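Local coordinates for F-actin-capping protein subunit alpha (PDB 7A0H) that probably caps the barbed ends of actin filaments, blocking subunit exchange there without severing them, and assembles as an asymmetric homodimer, at residues Val118-Lys123 with Tyr171-Leu176; Val198-Leu201 with Glu206-Leu209; Val237-Asp242 with Ala247-Ser252. All coordinates share one frame; numbering follows the deposited sequence.

Contact 1: Val118-Lys123 with Tyr171-Leu176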
ATOM      1  N   VAL A 118      24.874  23.393  19.197  1.00 39.75           N
ATOM      2  CA  VAL A 118      24.083  24.614  19.337  1.00 38.66           C
ATOM      3  C   VAL A 118      24.105  25.373  18.008  1.00 49.72           C
ATOM      4  O   VAL A 118      23.043  25.777  17.497  1.00 47.53           O
ATOM      5  CB  VAL A 118      24.587  25.470  20.493  1.00 43.23           C
ATOM      6  CG1 VAL A 118      23.980  26.824  20.448  1.00 42.57           C
ATOM      7  CG2 VAL A 118      24.214  24.794  21.940  1.00 39.11           C
ATOM      8  N   ALA A 119      25.319  25.547  17.422  1.00 52.07           N
ATOM      9  CA  ALA A 119      25.446  26.281  16.165  1.00 43.84           C
ATOM     10  C   ALA A 119      24.683  25.568  15.048  1.00 49.22           C
ATOM     11  O   ALA A 119      23.967  26.191  14.243  1.00 40.32           O
ATOM     12  CB  ALA A 119      26.931  26.400  15.755  1.00 38.72           C
ATOM     13  N   CYS A 120      24.870  24.262  14.931  1.00 44.36           N
ATOM     14  CA  CYS A 120      24.092  23.585  13.913  1.00 43.05           C
ATOM     15  C   CYS A 120      22.597  23.699  14.174  1.00 39.52           C
ATOM     16  O   CYS A 120      21.824  23.824  13.223  1.00 41.26           O
ATOM     17  CB  CYS A 120      24.462  22.157  13.822  1.00 40.23           C
ATOM     18  SG  CYS A 120      26.098  21.780  13.111  1.00 49.45           S
ATOM     19  N   ASN A 121      22.194  23.784  15.441  1.00 42.55           N
ATOM     20  CA  ASN A 121      20.779  23.903  15.769  1.00 48.90           C
ATOM     21  C   ASN A 121      20.227  25.243  15.290  1.00 46.63           C
ATOM     22  O   ASN A 121      19.136  25.316  14.700  1.00 46.35           O
ATOM     23  CB  ASN A 121      20.591  23.766  17.297  1.00 47.21           C
ATOM     24  CG  ASN A 121      19.188  24.086  17.721  1.00 46.66           C
ATOM     25  OD1 ASN A 121      18.297  23.274  17.522  1.00 45.59           O
ATOM     26  ND2 ASN A 121      18.961  25.301  18.205  1.00 37.55           N
ATOM     27  N   ASN A 122      20.942  26.333  15.597  1.00 42.49           N
ATOM     28  CA  ASN A 122      20.496  27.668  15.180  1.00 47.80           C
ATOM     29  C   ASN A 122      20.404  27.822  13.673  1.00 39.72           C
ATOM     30  O   ASN A 122      19.448  28.421  13.165  1.00 40.68           O
ATOM     31  CB  ASN A 122      21.460  28.736  15.695  1.00 52.00           C
ATOM     32  CG  ASN A 122      21.579  28.664  17.173  1.00 59.29           C
ATOM     33  OD1 ASN A 122      20.748  27.976  17.803  1.00 55.24           O
ATOM     34  ND2 ASN A 122      22.559  29.327  17.740  1.00 42.82           N
ATOM     35  N   LYS A 123      21.372  27.277  12.941  1.00 39.08           N
ATOM     36  CA  LYS A 123      21.315  27.425  11.488  1.00 32.91           C
ATOM     37  C   LYS A 123      20.170  26.567  10.915  1.00 54.47           C
ATOM     38  O   LYS A 123      19.511  26.982   9.949  1.00 41.49           O
ATOM     39  CB  LYS A 123      22.605  26.925  10.841  1.00 38.34           C
ATOM     40  CG  LYS A 123      23.871  27.716  11.134  1.00 45.27           C
ATOM     41  CD  LYS A 123      23.635  29.204  11.143  1.00 45.27           C
ATOM     42  CE  LYS A 123      24.955  29.973  11.537  1.00 44.22           C
ATOM     43  NZ  LYS A 123      24.616  31.449  11.537  1.00 50.12           N
ATOM     44  N   TYR A 171      33.497  12.888  16.992  1.00 52.31           N
ATOM     45  CA  TYR A 171      32.243  13.553  17.267  1.00 54.62           C
ATOM     46  C   TYR A 171      31.182  13.144  16.261  1.00 54.15           C
ATOM     47  O   TYR A 171      31.485  12.596  15.206  1.00 57.40           O
ATOM     48  CB  TYR A 171      32.299  15.070  17.227  1.00 54.65           C
ATOM     49  CG  TYR A 171      33.157  15.747  18.255  1.00 66.47           C
ATOM     50  CD1 TYR A 171      33.439  15.137  19.483  1.00 70.11           C
ATOM     51  CD2 TYR A 171      33.669  17.000  18.010  1.00 73.47           C
ATOM     52  CE1 TYR A 171      34.235  15.761  20.418  1.00 77.48           C
ATOM     53  CE2 TYR A 171      34.471  17.638  18.933  1.00 88.69           C
ATOM     54  CZ  TYR A 171      34.745  17.022  20.137  1.00 83.98           C
ATOM     55  OH  TYR A 171      35.535  17.673  21.048  1.00 88.92           O
ATOM     56  N   ASN A 172      29.924  13.405  16.612  1.00 45.42           N
ATOM     57  CA  ASN A 172      28.872  13.011  15.692  1.00 46.58           C
ATOM     58  C   ASN A 172      27.714  13.969  15.854  1.00 37.04           C
ATOM     59  O   ASN A 172      27.363  14.373  16.968  1.00 44.34           O
ATOM     60  CB  ASN A 172      28.420  11.562  15.922  1.00 57.12           C
ATOM     61  CG  ASN A 172      27.432  11.122  14.877  1.00 56.75           C
ATOM     62  OD1 ASN A 172      27.804  10.581  13.818  1.00 58.21           O
ATOM     63  ND2 ASN A 172      26.158  11.443  15.109  1.00 46.54           N
ATOM     64  N   LEU A 173      27.206  14.417  14.758  1.00 46.51           N
ATOM     65  CA  LEU A 173      26.036  15.260  14.816  1.00 50.01           C
ATOM     66  C   LEU A 173      24.985  14.709  13.863  1.00 46.05           C
ATOM     67  O   LEU A 173      25.278  14.376  12.701  1.00 46.74           O
ATOM     68  CB  LEU A 173      26.398  16.682  14.470  1.00 44.49           C
ATOM     69  CG  LEU A 173      27.268  17.544  15.380  1.00 55.08           C
ATOM     70  CD1 LEU A 173      27.756  18.699  14.415  1.00 54.69           C
ATOM     71  CD2 LEU A 173      26.546  18.107  16.534  1.00 48.35           C
ATOM     72  N   PHE A 174      23.764  14.703  14.345  1.00 43.74           N
ATOM     73  CA  PHE A 174      22.638  14.195  13.615  1.00 41.98           C
ATOM     74  C   PHE A 174      21.648  15.317  13.575  1.00 43.27           C
ATOM     75  O   PHE A 174      21.250  15.819  14.638  1.00 45.64           O
ATOM     76  CB  PHE A 174      22.069  12.986  14.286  1.00 46.64           C
ATOM     77  CG  PHE A 174      20.928  12.321  13.504  1.00 46.82           C
ATOM     78  CD1 PHE A 174      21.212  11.607  12.362  1.00 48.02           C
ATOM     79  CD2 PHE A 174      19.599  12.425  13.923  1.00 45.02           C
ATOM     80  CE1 PHE A 174      20.204  10.961  11.637  1.00 49.32           C
ATOM     81  CE2 PHE A 174      18.547  11.766  13.211  1.00 47.06           C
ATOM     82  CZ  PHE A 174      18.850  11.029  12.091  1.00 49.67           C
ATOM     83  N   LEU A 175      21.332  15.755  12.347  1.00 35.27           N
ATOM     84  CA  LEU A 175      20.486  16.926  12.098  1.00 36.68           C
ATOM     85  C   LEU A 175      19.248  16.393  11.441  1.00 37.82           C
ATOM     86  O   LEU A 175      19.357  15.585  10.496  1.00 37.96           O
ATOM     87  CB  LEU A 175      21.136  17.975  11.151  1.00 45.11           C
ATOM     88  CG  LEU A 175      22.441  18.693  11.541  1.00 51.41           C
ATOM     89  CD1 LEU A 175      23.596  17.800  11.164  1.00 48.89           C
ATOM     90  CD2 LEU A 175      22.601  20.122  10.933  1.00 40.32           C
ATOM     91  N   LEU A 176      18.103  16.914  11.862  1.00 36.07           N
ATOM     92  CA  LEU A 176      16.824  16.310  11.483  1.00 36.81           C
ATOM     93  C   LEU A 176      15.708  17.338  11.379  1.00 42.39           C
ATOM     94  O   LEU A 176      15.492  18.190  12.288  1.00 39.65           O
ATOM     95  CB  LEU A 176      16.410  15.268  12.533  1.00 42.95           C
ATOM     96  CG  LEU A 176      15.059  14.503  12.402  1.00 42.85           C
ATOM     97  CD1 LEU A 176      15.078  13.608  11.176  1.00 38.72           C
ATOM     98  CD2 LEU A 176      14.857  13.627  13.714  1.00 45.86           C
TER
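C120 of helix 112-131 lies above L175 of strand 170-183 with 7.8 Å between their CA atoms, a helix-on-sheet spacing in which side chains, and no backbone groups, bridge the gap. C120 alone reaches across from the helix and meets two leucines with two different atoms. Its sulfur turns beside its own backbone N, anti to the carbonyl carbon (chi1 -71°), which carries SG over to CD1 of L173 at 3.7 Å. The CB methylene, lower on the same side chain, touches a methyl of L175, CD2, at 4.0 Å. L173 and L175 stand two residues apart on one strand face, with F174 between them facing the other way, toward Y57 and Y163. Each leucine offers a single methyl, and the buried sulfur rests on that of L173.

The polar groups of the helix lie off this line: N121 ND2 donates to N122 OD1 at 3.2 Å, N121 OD1 accepts from N84, and K123 packs along helix 243-266. Helix 112-131 packs here across the face of the five-stranded antiparallel sheet that bears L173 and L175, as in the capping protein fold.

Contact 2: Val198-Leu201 with Glu206-Leu209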
ATOM      1  N   VAL A 198      26.886  13.710  10.418  1.00 43.57           N
ATOM      2  CA  VAL A 198      28.304  13.919  10.151  1.00 55.46           C
ATOM      3  C   VAL A 198      29.105  13.363  11.313  1.00 43.85           C
ATOM      4  O   VAL A 198      28.813  13.649  12.486  1.00 45.68           O
ATOM      5  CB  VAL A 198      28.705  15.394   9.893  1.00 47.05           C
ATOM      6  CG1 VAL A 198      28.256  16.241  10.975  1.00 48.08           C
ATOM      7  CG2 VAL A 198      30.209  15.509   9.805  1.00 50.49           C
ATOM      8  N   ASN A 199      30.110  12.579  10.993  1.00 46.72           N
ATOM      9  CA  ASN A 199      30.986  12.019  12.009  1.00 56.88           C
ATOM     10  C   ASN A 199      32.383  12.583  11.730  1.00 54.31           C
ATOM     11  O   ASN A 199      32.942  12.327  10.665  1.00 51.92           O
ATOM     12  CB  ASN A 199      30.942  10.476  11.949  1.00 58.08           C
ATOM     13  CG  ASN A 199      31.633   9.832  13.135  1.00 71.46           C
ATOM     14  OD1 ASN A 199      31.245  10.053  14.296  1.00 66.76           O
ATOM     15  ND2 ASN A 199      32.728   9.123  12.863  1.00 75.47           N
ATOM     16  N   PHE A 200      32.982  13.261  12.717  1.00 54.62           N
ATOM     17  CA  PHE A 200      34.107  14.144  12.416  1.00 59.10           C
ATOM     18  C   PHE A 200      34.960  14.411  13.650  1.00 64.21           C
ATOM     19  O   PHE A 200      34.498  14.307  14.789  1.00 56.66           O
ATOM     20  CB  PHE A 200      33.628  15.501  11.866  1.00 51.02           C
ATOM     21  CG  PHE A 200      33.019  16.356  12.902  1.00 53.81           C
ATOM     22  CD1 PHE A 200      33.665  17.481  13.332  1.00 50.10           C
ATOM     23  CD2 PHE A 200      31.792  16.034  13.477  1.00 49.48           C
ATOM     24  CE1 PHE A 200      33.102  18.272  14.354  1.00 59.22           C
ATOM     25  CE2 PHE A 200      31.222  16.824  14.486  1.00 44.83           C
ATOM     26  CZ  PHE A 200      31.878  17.919  14.945  1.00 51.19           C
ATOM     27  N   LEU A 201      36.205  14.803  13.388  1.00 66.58           N
ATOM     28  CA  LEU A 201      37.090  15.354  14.408  1.00 54.74           C
ATOM     29  C   LEU A 201      37.130  16.879  14.351  1.00 57.66           C
ATOM     30  O   LEU A 201      36.932  17.498  13.305  1.00 62.94           O
ATOM     31  CB  LEU A 201      38.510  14.818  14.240  1.00 50.23           C
ATOM     32  CG  LEU A 201      38.664  13.355  14.568  1.00 72.71           C
ATOM     33  CD1 LEU A 201      39.929  12.900  13.891  1.00 54.09           C
ATOM     34  CD2 LEU A 201      38.629  13.110  16.166  1.00 69.46           C
ATOM     35  N   GLU A 206      37.913  18.509   6.162  1.00 51.06           N
ATOM     36  CA  GLU A 206      36.928  17.918   5.276  1.00 55.04           C
ATOM     37  C   GLU A 206      36.050  16.929   6.041  1.00 54.49           C
ATOM     38  O   GLU A 206      36.532  16.085   6.801  1.00 55.00           O
ATOM     39  CB  GLU A 206      37.644  17.225   4.122  1.00 41.99           C
ATOM     40  CG  GLU A 206      36.653  16.791   3.092  1.00 53.45           C
ATOM     41  CD  GLU A 206      37.295  16.211   1.865  1.00 77.53           C
ATOM     42  OE1 GLU A 206      37.342  14.949   1.813  1.00 78.25           O
ATOM     43  OE2 GLU A 206      37.757  17.014   0.979  1.00 75.52           O
ATOM     44  N   ILE A 207      34.752  17.048   5.842  1.00 51.38           N
ATOM     45  CA  ILE A 207      33.832  16.123   6.478  1.00 59.12           C
ATOM     46  C   ILE A 207      32.981  15.524   5.397  1.00 50.70           C
ATOM     47  O   ILE A 207      32.902  16.036   4.282  1.00 46.43           O
ATOM     48  CB  ILE A 207      32.949  16.773   7.525  1.00 51.71           C
ATOM     49  CG1 ILE A 207      32.032  17.709   6.786  1.00 50.56           C
ATOM     50  CG2 ILE A 207      33.865  17.304   8.643  1.00 42.18           C
ATOM     51  CD1 ILE A 207      31.290  18.612   7.754  1.00 53.80           C
ATOM     52  N   ILE A 208      32.390  14.387   5.751  1.00 53.92           N
ATOM     53  CA  ILE A 208      31.422  13.671   4.944  1.00 52.67           C
ATOM     54  C   ILE A 208      30.076  13.908   5.598  1.00 39.10           C
ATOM     55  O   ILE A 208      29.925  13.697   6.797  1.00 46.99           O
ATOM     56  CB  ILE A 208      31.717  12.176   4.890  1.00 55.08           C
ATOM     57  CG1 ILE A 208      33.085  11.939   4.253  1.00 55.05           C
ATOM     58  CG2 ILE A 208      30.693  11.446   4.054  1.00 49.26           C
ATOM     59  CD1 ILE A 208      33.291  12.754   2.977  1.00 66.51           C
ATOM     60  N   LEU A 209      29.169  14.445   4.859  1.00 42.22           N
ATOM     61  CA  LEU A 209      27.802  14.667   5.280  1.00 50.49           C
ATOM     62  C   LEU A 209      26.951  13.676   4.461  1.00 54.22           C
ATOM     63  O   LEU A 209      27.040  13.640   3.240  1.00 40.93           O
ATOM     64  CB  LEU A 209      27.423  16.118   5.037  1.00 39.18           C
ATOM     65  CG  LEU A 209      26.016  16.451   5.493  1.00 52.35           C
ATOM     66  CD1 LEU A 209      25.863  16.475   7.077  1.00 38.21           C
ATOM     67  CD2 LEU A 209      25.612  17.767   4.911  1.00 45.96           C
TER
HETATM   68  O   HOH W   1      30.439  11.478   8.597  1.00 40.56           O
HETATM   69  O   HOH W   2      33.364  13.258   8.167  1.00 42.91           O
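V198 packs against I207 and L209 where two antiparallel strands of a hairpin splay apart near its turn; the axes of the short strand segments 198-200 and 206-209 come within 6.0 Å, with 152° between their N-to-C directions. The tight part is hydrocarbon. With CG2 anti to its own backbone N, V198 pushes this methyl across to I207, reaching CB at 3.8 Å, and the same methyl lies 3.5 Å from the backbone O of I208. The V198 and I207 side chains meet at a slant, and CD1 of I207 also lies near that methyl. L209, whose CA is the nearest to that of V198 across the pair, brings its CD1 to 4.1 Å from V198 CB. F200 takes part through its CB, 3.7 Å from I207 CG2, while a chi1 of 73° swings the ring away from the partner strand.

The other side of the contact is wet. N199 and I208 face each other where a pair of direct backbone bonds might be expected, but two waters stand in instead. One accepts from N199 N at 2.7 Å and donates to I208 O; the second donates to N199 O and accepts from I208 N at 2.8 Å. Both backbone pairs are therefore satisfied although the strands have opened.

On their outer edges the strands keep regular partners, strand 170-183 on one side and strand 223-238 on the other. Helix 243-266 covers the apolar face, with F246 and I250 on I207, while the F200 ring meets F246 and packs edge-to-face with Y116 of helix 112-131.

Contact 3: Val237-Asp242 with Ala247-Ser252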
ATOM      1  N   VAL A 237      32.448  18.069   2.174  1.00 42.80           N
ATOM      2  CA  VAL A 237      32.311  19.474   2.473  1.00 48.38           C
ATOM      3  C   VAL A 237      33.638  19.972   3.074  1.00 52.01           C
ATOM      4  O   VAL A 237      34.211  19.319   3.955  1.00 48.61           O
ATOM      5  CB  VAL A 237      31.156  19.674   3.459  1.00 52.69           C
ATOM      6  CG1 VAL A 237      30.891  21.192   3.714  1.00 47.53           C
ATOM      7  CG2 VAL A 237      29.950  18.933   2.924  1.00 51.70           C
ATOM      8  N   SER A 238      34.079  21.157   2.651  1.00 45.81           N
ATOM      9  CA  SER A 238      35.286  21.790   3.212  1.00 49.57           C
ATOM     10  C   SER A 238      34.918  22.700   4.376  1.00 40.04           C
ATOM     11  O   SER A 238      34.007  23.524   4.262  1.00 45.95           O
ATOM     12  CB  SER A 238      36.015  22.604   2.128  1.00 42.55           C
ATOM     13  OG  SER A 238      36.618  21.744   1.142  1.00 44.23           O
ATOM     14  N   VAL A 239      35.642  22.586   5.489  1.00 37.83           N
ATOM     15  CA  VAL A 239      35.275  23.279   6.707  1.00 44.94           C
ATOM     16  C   VAL A 239      36.556  23.722   7.371  1.00 38.48           C
ATOM     17  O   VAL A 239      37.644  23.279   7.026  1.00 48.02           O
ATOM     18  CB  VAL A 239      34.458  22.375   7.693  1.00 45.30           C
ATOM     19  CG1 VAL A 239      33.222  21.928   7.036  1.00 34.59           C
ATOM     20  CG2 VAL A 239      35.290  21.187   8.113  1.00 40.42           C
ATOM     21  N   THR A 240      36.394  24.532   8.400  1.00 41.36           N
ATOM     22  CA  THR A 240      37.482  25.034   9.244  1.00 52.97           C
ATOM     23  C   THR A 240      37.130  24.786  10.720  1.00 57.84           C
ATOM     24  O   THR A 240      36.058  24.290  11.049  1.00 50.93           O
ATOM     25  CB  THR A 240      37.723  26.555   9.058  1.00 48.45           C
ATOM     26  OG1 THR A 240      36.581  27.290   9.536  1.00 51.87           O
ATOM     27  CG2 THR A 240      37.911  26.902   7.588  1.00 43.14           C
ATOM     28  N   ASN A 241      37.996  25.240  11.602  1.00 56.03           N
ATOM     29  CA  ASN A 241      37.706  25.194  13.017  1.00 54.89           C
ATOM     30  C   ASN A 241      36.720  26.260  13.477  1.00 49.02           C
ATOM     31  O   ASN A 241      36.404  26.306  14.663  1.00 57.67           O
ATOM     32  CB  ASN A 241      39.017  25.240  13.825  1.00 59.26           C
ATOM     33  CG  ASN A 241      39.799  26.548  13.701  1.00 77.90           C
ATOM     34  OD1 ASN A 241      39.396  27.530  13.059  1.00 96.42           O
ATOM     35  ND2 ASN A 241      40.956  26.551  14.340  1.00118.29           N
ATOM     36  N   ASP A 242      36.212  27.119  12.595  1.00 49.18           N
ATOM     37  CA  ASP A 242      35.194  28.085  13.022  1.00 58.09           C
ATOM     38  C   ASP A 242      33.847  27.366  13.081  1.00 49.06           C
ATOM     39  O   ASP A 242      33.381  26.885  12.044  1.00 48.15           O
ATOM     40  CB  ASP A 242      35.132  29.282  12.060  1.00 49.24           C
ATOM     41  CG  ASP A 242      34.037  30.282  12.460  1.00 63.13           C
ATOM     42  OD1 ASP A 242      32.876  30.095  12.035  1.00 51.69           O
ATOM     43  OD2 ASP A 242      34.320  31.244  13.221  1.00 71.19           O
ATOM     44  N   ALA A 247      28.587  25.055  10.703  1.00 42.55           N
ATOM     45  CA  ALA A 247      27.141  24.862  10.688  1.00 39.13           C
ATOM     46  C   ALA A 247      26.559  25.380   9.380  1.00 42.52           C
ATOM     47  O   ALA A 247      25.734  24.703   8.698  1.00 45.88           O
ATOM     48  CB  ALA A 247      26.578  25.592  11.943  1.00 35.56           C
ATOM     49  N   SER A 248      26.995  26.560   8.970  1.00 49.93           N
ATOM     50  CA  SER A 248      26.522  27.163   7.712  1.00 39.56           C
ATOM     51  C   SER A 248      26.860  26.279   6.528  1.00 39.72           C
ATOM     52  O   SER A 248      26.011  26.082   5.662  1.00 41.97           O
ATOM     53  CB  SER A 248      27.122  28.564   7.561  1.00 46.96           C
ATOM     54  OG  SER A 248      26.338  29.532   8.295  1.00 51.94           O
ATOM     55  N   SER A 249      28.057  25.659   6.500  1.00 34.87           N
ATOM     56  CA  SER A 249      28.423  24.819   5.364  1.00 47.51           C
ATOM     57  C   SER A 249      27.546  23.574   5.279  1.00 34.96           C
ATOM     58  O   SER A 249      27.044  23.227   4.210  1.00 43.24           O
ATOM     59  CB  SER A 249      29.897  24.353   5.430  1.00 42.34           C
ATOM     60  OG  SER A 249      30.805  25.408   5.640  1.00 54.64           O
ATOM     61  N   ILE A 250      27.356  22.888   6.409  1.00 49.26           N
ATOM     62  CA  ILE A 250      26.426  21.754   6.450  1.00 41.26           C
ATOM     63  C   ILE A 250      25.039  22.191   6.014  1.00 32.71           C
ATOM     64  O   ILE A 250      24.424  21.591   5.128  1.00 35.52           O
ATOM     65  CB  ILE A 250      26.378  21.158   7.866  1.00 46.18           C
ATOM     66  CG1 ILE A 250      27.671  20.473   8.173  1.00 37.05           C
ATOM     67  CG2 ILE A 250      25.230  20.079   7.937  1.00 43.92           C
ATOM     68  CD1 ILE A 250      27.761  20.158   9.594  1.00 49.45           C
ATOM     69  N   LEU A 251      24.558  23.294   6.596  1.00 39.36           N
ATOM     70  CA  LEU A 251      23.245  23.751   6.197  1.00 41.51           C
ATOM     71  C   LEU A 251      23.180  24.130   4.718  1.00 48.14           C
ATOM     72  O   LEU A 251      22.127  23.924   4.111  1.00 43.65           O
ATOM     73  CB  LEU A 251      22.755  24.935   7.057  1.00 39.78           C
ATOM     74  CG  LEU A 251      21.760  24.303   8.159  1.00 40.53           C
ATOM     75  CD1 LEU A 251      20.553  23.538   7.538  1.00 45.13           C
ATOM     76  CD2 LEU A 251      22.576  23.394   9.082  1.00 30.94           C
ATOM     77  N   SER A 252      24.301  24.553   4.071  1.00 40.80           N
ATOM     78  CA  SER A 252      24.179  24.906   2.631  1.00 37.87           C
ATOM     79  C   SER A 252      23.962  23.664   1.777  1.00 33.92           C
ATOM     80  O   SER A 252      23.194  23.687   0.811  1.00 41.68           O
ATOM     81  CB  SER A 252      25.402  25.712   2.109  1.00 39.14           C
ATOM     82  OG  SER A 252      25.379  25.767   0.674  1.00 53.57           O
TER
HETATM   83  O   HOH W   3      32.481  25.267   3.440  1.00 55.69           O
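A single water lies between the end of strand 223-238 and helix 243-266, placed to donate to both S249 OG and the backbone O of S238. The bond to S249 OG, at 2.8 Å, is the firmer leg; the water stands only 2.5 Å from S238 O, so the exact position and strength of that leg are doubtful. S238 O and S249 OG are 4.0 Å apart, too far for a direct hydrogen bond. S249 OG is also bonded to the backbone O of N245, one turn earlier in the helix. This fits its torsion, which sets OG beside its own backbone N and anti to the carbonyl carbon (chi1 -51°). OG thus donates to the N245 carbonyl and accepts from the water.

Beside the water is van der Waals contact. V237 turns CG1 anti to its backbone N and lays this methyl against the CB of S249 at 3.7 Å. V239 approaches the same carbon less closely, CG1 to CB at 4.4 Å.

Within 237-242, just before the helix, the chain makes an ST turn, in which T240 OG1 accepts from D242 N at 3.1 Å and an N-H...O angle of 162°. D242 then serves as N-cap, its OD1 accepting from N245 N in the first turn of helix 243-266. I207 touches both sides of the joint, packing on V237 and V239 as well as on I250.

With its one hydrogen given to N245 O, S249 OG has only lone pairs to turn toward the strand. S238 O is an acceptor too, and the chemistry therefore calls for a donor between them, a role that the water fills at this partly open edge of the sheet.

Contacts 1, 2 and 3 follow one another along the chain and spread across one five-stranded antiparallel sheet, with helices 112-131 and 243-266 covering it. The centres of contacts 1 and 2 are about 12 Å apart, and backbone bonds join them: Y171 N to F200 O at 2.8 Å and L173 O to V198 N at 2.9 Å. Contacts 2 and 3, about 10 Å apart, are tied by I207 O and V237 N at 3.0 Å, and L209 CD1 rests on I250 CG2. Between contacts 1 and 3, about 11 Å apart, the helices themselves pack, A247 CB lying 3.5 Å from K123 CG.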